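Local coordinates for protein putative type 11 methyltransferase (Sulfolobus solfataricus, PDB 3I9F) that probably transfers methyl groups from S-adenosylmethionine and binds zinc ions, at residues Phe81-His86 with Ile111-Glu116; Val20-Gly25 with Tyr43-Asn48. All blocks are in the same frame, centred on the assembly; numbering follows the deposited sequence.

Contact 1: residues Phe81-His86 with Ile111-Glu116; sequences FANSFH and IDWRKE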
# COMPACT_ATOMS: atom_id res chain seq x y z
N PHE B 81 -11.76 2.45 14.01
CA PHE B 81 -12.90 3.08 13.34
C PHE B 81 -13.31 4.24 14.20
O PHE B 81 -14.03 4.07 15.15
CB PHE B 81 -14.05 2.10 13.23
CG PHE B 81 -13.90 1.08 12.14
CD1 PHE B 81 -14.19 1.41 10.83
CD2 PHE B 81 -13.54 -0.19 12.43
CE1 PHE B 81 -14.09 0.50 9.84
CE2 PHE B 81 -13.41 -1.13 11.44
CZ PHE B 81 -13.67 -0.79 10.15
N ALA B 82 -12.83 5.42 13.85
CA ALA B 82 -13.11 6.65 14.60
C ALA B 82 -14.13 7.52 13.90
O ALA B 82 -13.80 8.28 12.99
CB ALA B 82 -11.79 7.46 14.81
N ASN B 83 -15.36 7.45 14.37
CA ASN B 83 -16.49 8.21 13.80
C ASN B 83 -16.66 7.99 12.34
O ASN B 83 -17.05 8.90 11.65
CB ASN B 83 -16.32 9.69 14.05
CG ASN B 83 -16.06 9.97 15.52
OD1 ASN B 83 -16.87 9.61 16.40
ND2 ASN B 83 -14.91 10.54 15.80
N SER B 84 -16.35 6.79 11.87
CA SER B 84 -16.25 6.57 10.44
C SER B 84 -17.09 5.41 9.93
O SER B 84 -17.43 5.41 8.79
CB SER B 84 -14.79 6.40 10.00
OG SER B 84 -14.22 5.25 10.60
N PHE B 85 -17.41 4.41 10.74
CA PHE B 85 -18.14 3.26 10.25
C PHE B 85 -19.56 3.60 9.83
O PHE B 85 -20.04 3.11 8.83
CB PHE B 85 -18.17 2.15 11.28
CG PHE B 85 -18.70 0.86 10.78
CD1 PHE B 85 -17.92 0.04 9.97
CD2 PHE B 85 -19.98 0.43 11.13
CE1 PHE B 85 -18.39 -1.17 9.52
CE2 PHE B 85 -20.48 -0.80 10.68
CZ PHE B 85 -19.69 -1.58 9.86
N HIS B 86 -20.22 4.43 10.61
CA HIS B 86 -21.63 4.65 10.40
C HIS B 86 -21.98 5.17 9.03
O HIS B 86 -23.03 4.82 8.50
CB HIS B 86 -22.24 5.53 11.48
CG HIS B 86 -21.69 6.92 11.54
ND1 HIS B 86 -20.78 7.31 12.49
CD2 HIS B 86 -21.95 8.01 10.78
CE1 HIS B 86 -20.49 8.59 12.31
NE2 HIS B 86 -21.18 9.04 11.27
N ILE B 111 -14.68 4.12 18.02
CA ILE B 111 -15.14 5.36 18.61
C ILE B 111 -16.23 5.92 17.72
O ILE B 111 -16.06 5.98 16.51
CB ILE B 111 -14.01 6.39 18.73
CG1 ILE B 111 -12.90 5.82 19.64
CG2 ILE B 111 -14.54 7.69 19.31
CD1 ILE B 111 -11.58 6.59 19.56
N ASP B 112 -17.35 6.30 18.30
CA ASP B 112 -18.41 6.94 17.57
C ASP B 112 -19.28 7.72 18.51
O ASP B 112 -19.22 7.52 19.73
CB ASP B 112 -19.28 5.91 16.82
CG ASP B 112 -19.83 6.46 15.49
OD1 ASP B 112 -19.70 7.68 15.23
OD2 ASP B 112 -20.37 5.66 14.66
N TRP B 113 -20.12 8.57 17.91
CA TRP B 113 -21.04 9.44 18.59
C TRP B 113 -22.18 8.71 19.27
O TRP B 113 -22.66 7.73 18.75
CB TRP B 113 -21.64 10.39 17.57
CG TRP B 113 -20.68 11.38 17.01
CD1 TRP B 113 -19.90 11.23 15.91
CD2 TRP B 113 -20.39 12.68 17.54
NE1 TRP B 113 -19.15 12.37 15.70
CE2 TRP B 113 -19.42 13.27 16.69
CE3 TRP B 113 -20.87 13.41 18.62
CZ2 TRP B 113 -18.93 14.56 16.88
CZ3 TRP B 113 -20.37 14.70 18.84
CH2 TRP B 113 -19.41 15.26 17.98
N ARG B 114 -22.62 9.17 20.44
CA ARG B 114 -23.73 8.48 21.09
C ARG B 114 -24.99 8.71 20.25
O ARG B 114 -25.12 9.74 19.60
CB ARG B 114 -23.96 8.93 22.53
CG ARG B 114 -22.74 8.85 23.40
CD ARG B 114 -23.08 9.13 24.86
NE ARG B 114 -21.96 9.70 25.62
CZ ARG B 114 -21.03 9.00 26.30
NH1 ARG B 114 -21.02 7.65 26.32
NH2 ARG B 114 -20.07 9.66 26.98
N LYS B 115 -25.89 7.75 20.31
CA LYS B 115 -27.11 7.75 19.54
C LYS B 115 -28.22 8.46 20.33
O LYS B 115 -29.22 7.86 20.72
CB LYS B 115 -27.48 6.29 19.24
CG LYS B 115 -28.56 6.08 18.18
CD LYS B 115 -28.93 4.61 18.10
CE LYS B 115 -29.57 4.20 16.79
NZ LYS B 115 -30.06 2.76 16.86
N GLU B 116 -27.99 9.74 20.58
CA GLU B 116 -28.95 10.64 21.22
C GLU B 116 -28.68 12.00 20.63
O GLU B 116 -27.70 12.16 19.92
CB GLU B 116 -28.81 10.68 22.75
CG GLU B 116 -27.38 10.66 23.30
CD GLU B 116 -27.32 10.72 24.86
OE1 GLU B 116 -26.67 9.82 25.49
OE2 GLU B 116 -27.94 11.66 25.45
O HOH W 1 -16.78 4.31 13.83
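Where strand 76-82 runs out beside strand 106-113, the two backbones are joined in parallel at one bridge, Ala82 with Ile111. Ile111 N reaches Phe81 O at 2.9 Å, in the plane of that carbonyl, and Asn83 N returns a nearly straight bond to Ile111 O at 2.7 Å, arriving from above the carbonyl plane. A water that accepts from Phe85 N also donates to Ile111 O, so this oxygen is gripped twice as 83-86 turns away. His86 comes back to strand 106-113: with chi1 at 63° its CG takes the crowded position between backbone N and carbonyl carbon, and ND1 donates to the syn lone pair of Asp112 OD2 at 2.8 Å. Ring and carboxylate lie 14° from coplanar. Asp112 OD2 has a second partner in Tyr133 OH, while OD1 is met from above the carboxylate plane by Trp113 N, which together should fix the carboxylate's rotation and probably favour its charged form. Asn83 OD1 is packed in as well, 3.3 Å from Asp112 CA and against Trp113 CD1, amide and indole planes 45° apart. The loose side is Arg114-Glu116, which diverges from 81-86 toward solvent. Strand order 3-2-1-4-5-7-6, its last pair antiparallel, is that of class I methyltransferases; this contact joins the fourth and fifth strands at their C-terminal ends.

Contact 2: residues Val20-Gly25 with Tyr43-Asn48; sequences VIVDYG and YCIDIN
Tyr24 CG is anti to its backbone N (chi1 -152°), whereas Ile45 CG1 is anti to its own carbonyl carbon (chi1 -49°), with CD1 extended. The result is a CH-pi contact: Ile45 CD1 stands 4.2 Å from the centroid of the Tyr24 ring, 1° off the normal, while the other branch, CG2, touches Tyr24 CE1. On the same face Val22 splits its methyls, CG1 against Ile45 CD1 and CG2 at 3.8 Å from Tyr43 CD2; Val20 CG1 approaches the Tyr43 ring at its edge. The parallel ladder beneath, its axes only slightly inclined, alternates donors: Tyr43 N to Ile21 O, Asp23 N to Tyr43 O at 2.7 Å, Ile45 N to Asp23 O, then Gly25 N to Ile45 O, more bent than the others. Past the ladder, Asp46 OD2 accepts from Asn48 N at 2.9 Å in an Asx turn, and OD1 takes Gly27 N, tying the loop after strand 19-24 to the end of its neighbour. Asn48 then N-caps helix 49-58. Asp23 and Cys44 face the other way, against helix 32-36, the crossover of this beta-alpha-beta unit; strand 76-82 lies along the other edge of strand 19-24.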
# COMPACT_ATOMS: atom_id res chain seq x y z
N VAL B 20 1.18 -3.37 14.02
CA VAL B 20 0.62 -2.96 12.72
C VAL B 20 -0.82 -2.46 12.96
O VAL B 20 -1.66 -3.21 13.44
CB VAL B 20 0.64 -4.11 11.68
CG1 VAL B 20 -0.12 -3.69 10.38
CG2 VAL B 20 2.06 -4.52 11.37
N ILE B 21 -1.05 -1.19 12.65
CA ILE B 21 -2.31 -0.52 12.91
C ILE B 21 -2.96 -0.06 11.60
O ILE B 21 -2.26 0.33 10.66
CB ILE B 21 -2.08 0.76 13.76
CG1 ILE B 21 -1.42 0.41 15.10
CG2 ILE B 21 -3.40 1.48 14.02
CD1 ILE B 21 -0.99 1.67 15.95
N VAL B 22 -4.28 -0.06 11.55
CA VAL B 22 -4.98 0.48 10.41
C VAL B 22 -5.91 1.52 10.91
O VAL B 22 -6.69 1.20 11.76
CB VAL B 22 -5.80 -0.60 9.68
CG1 VAL B 22 -6.78 0.02 8.65
CG2 VAL B 22 -4.88 -1.60 9.00
N ASP B 23 -5.83 2.75 10.40
CA ASP B 23 -6.87 3.78 10.63
C ASP B 23 -7.86 3.71 9.45
O ASP B 23 -7.59 4.19 8.33
CB ASP B 23 -6.24 5.20 10.75
CG ASP B 23 -7.24 6.30 11.19
OD1 ASP B 23 -8.38 6.01 11.62
OD2 ASP B 23 -6.90 7.52 11.11
N TYR B 24 -9.00 3.10 9.70
CA TYR B 24 -10.00 2.76 8.67
C TYR B 24 -11.07 3.87 8.61
O TYR B 24 -11.90 3.99 9.49
CB TYR B 24 -10.63 1.41 9.01
CG TYR B 24 -11.13 0.62 7.82
CD1 TYR B 24 -11.77 1.22 6.74
CD2 TYR B 24 -10.99 -0.74 7.80
CE1 TYR B 24 -12.19 0.48 5.65
CE2 TYR B 24 -11.44 -1.48 6.72
CZ TYR B 24 -12.05 -0.86 5.66
OH TYR B 24 -12.46 -1.63 4.62
N GLY B 25 -11.02 4.69 7.58
CA GLY B 25 -11.86 5.86 7.49
C GLY B 25 -11.14 6.97 8.22
O GLY B 25 -11.57 7.43 9.25
N TYR B 43 -1.38 2.16 8.36
CA TYR B 43 -2.17 2.30 7.15
C TYR B 43 -3.31 3.28 7.41
O TYR B 43 -3.99 3.18 8.44
CB TYR B 43 -2.80 0.97 6.78
CG TYR B 43 -1.89 -0.14 6.38
CD1 TYR B 43 -1.39 -0.23 5.10
CD2 TYR B 43 -1.56 -1.17 7.28
CE1 TYR B 43 -0.56 -1.27 4.71
CE2 TYR B 43 -0.76 -2.22 6.89
CZ TYR B 43 -0.26 -2.26 5.60
OH TYR B 43 0.56 -3.29 5.19
N CYS B 44 -3.52 4.20 6.49
CA CYS B 44 -4.68 5.07 6.47
C CYS B 44 -5.55 4.77 5.26
O CYS B 44 -5.11 4.93 4.12
CB CYS B 44 -4.24 6.50 6.38
SG CYS B 44 -3.47 7.07 7.88
N ILE B 45 -6.79 4.37 5.52
CA ILE B 45 -7.77 4.09 4.47
C ILE B 45 -8.87 5.16 4.40
O ILE B 45 -9.50 5.49 5.39
CB ILE B 45 -8.47 2.73 4.70
CG1 ILE B 45 -7.41 1.66 4.97
CG2 ILE B 45 -9.37 2.42 3.51
CD1 ILE B 45 -7.85 0.26 4.84
N ASP B 46 -9.10 5.69 3.22
CA ASP B 46 -10.26 6.52 3.01
C ASP B 46 -10.61 6.58 1.53
O ASP B 46 -9.75 6.67 0.66
CB ASP B 46 -10.08 7.94 3.60
CG ASP B 46 -11.44 8.62 3.98
OD1 ASP B 46 -11.57 9.08 5.14
OD2 ASP B 46 -12.39 8.65 3.13
N ILE B 47 -11.90 6.48 1.27
CA ILE B 47 -12.44 6.65 -0.06
C ILE B 47 -12.20 8.07 -0.59
O ILE B 47 -12.00 8.27 -1.75
CB ILE B 47 -13.94 6.33 -0.08
CG1 ILE B 47 -14.47 6.44 -1.51
CG2 ILE B 47 -14.70 7.28 0.86
CD1 ILE B 47 -15.67 5.59 -1.77
N ASN B 48 -12.20 9.06 0.30
CA ASN B 48 -11.96 10.46 -0.07
C ASN B 48 -10.51 10.71 -0.49
O ASN B 48 -9.63 10.74 0.35
CB ASN B 48 -12.34 11.39 1.09
CG ASN B 48 -12.07 12.88 0.80
OD1 ASN B 48 -11.44 13.24 -0.21
ND2 ASN B 48 -12.57 13.74 1.67

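From the N terminus, contact 2 closes first: strand 19-24 leads through helix 32-36 to strand 39-45, a crossover with 17 residues between the segments. Contact 1 opens only afterwards, strand 76-82 passing through helix 91-101 to strand 106-113 with 24 residues between, so the two closures stand in series, neither nested nor crossed. In space they adjoin, their centres about 15 Å apart, because strands 19-24 and 76-82 are neighbours in the sheet. Ser84 OG lies 2.9 Å from Tyr24 O, a probable hydrogen bond, and the Phe81 ring stacks on that of Tyr24. Together they tie four adjacent parallel strands, 39-45, 19-24, 76-82 and 106-113, contact 1 at the C-terminal ends of its pair.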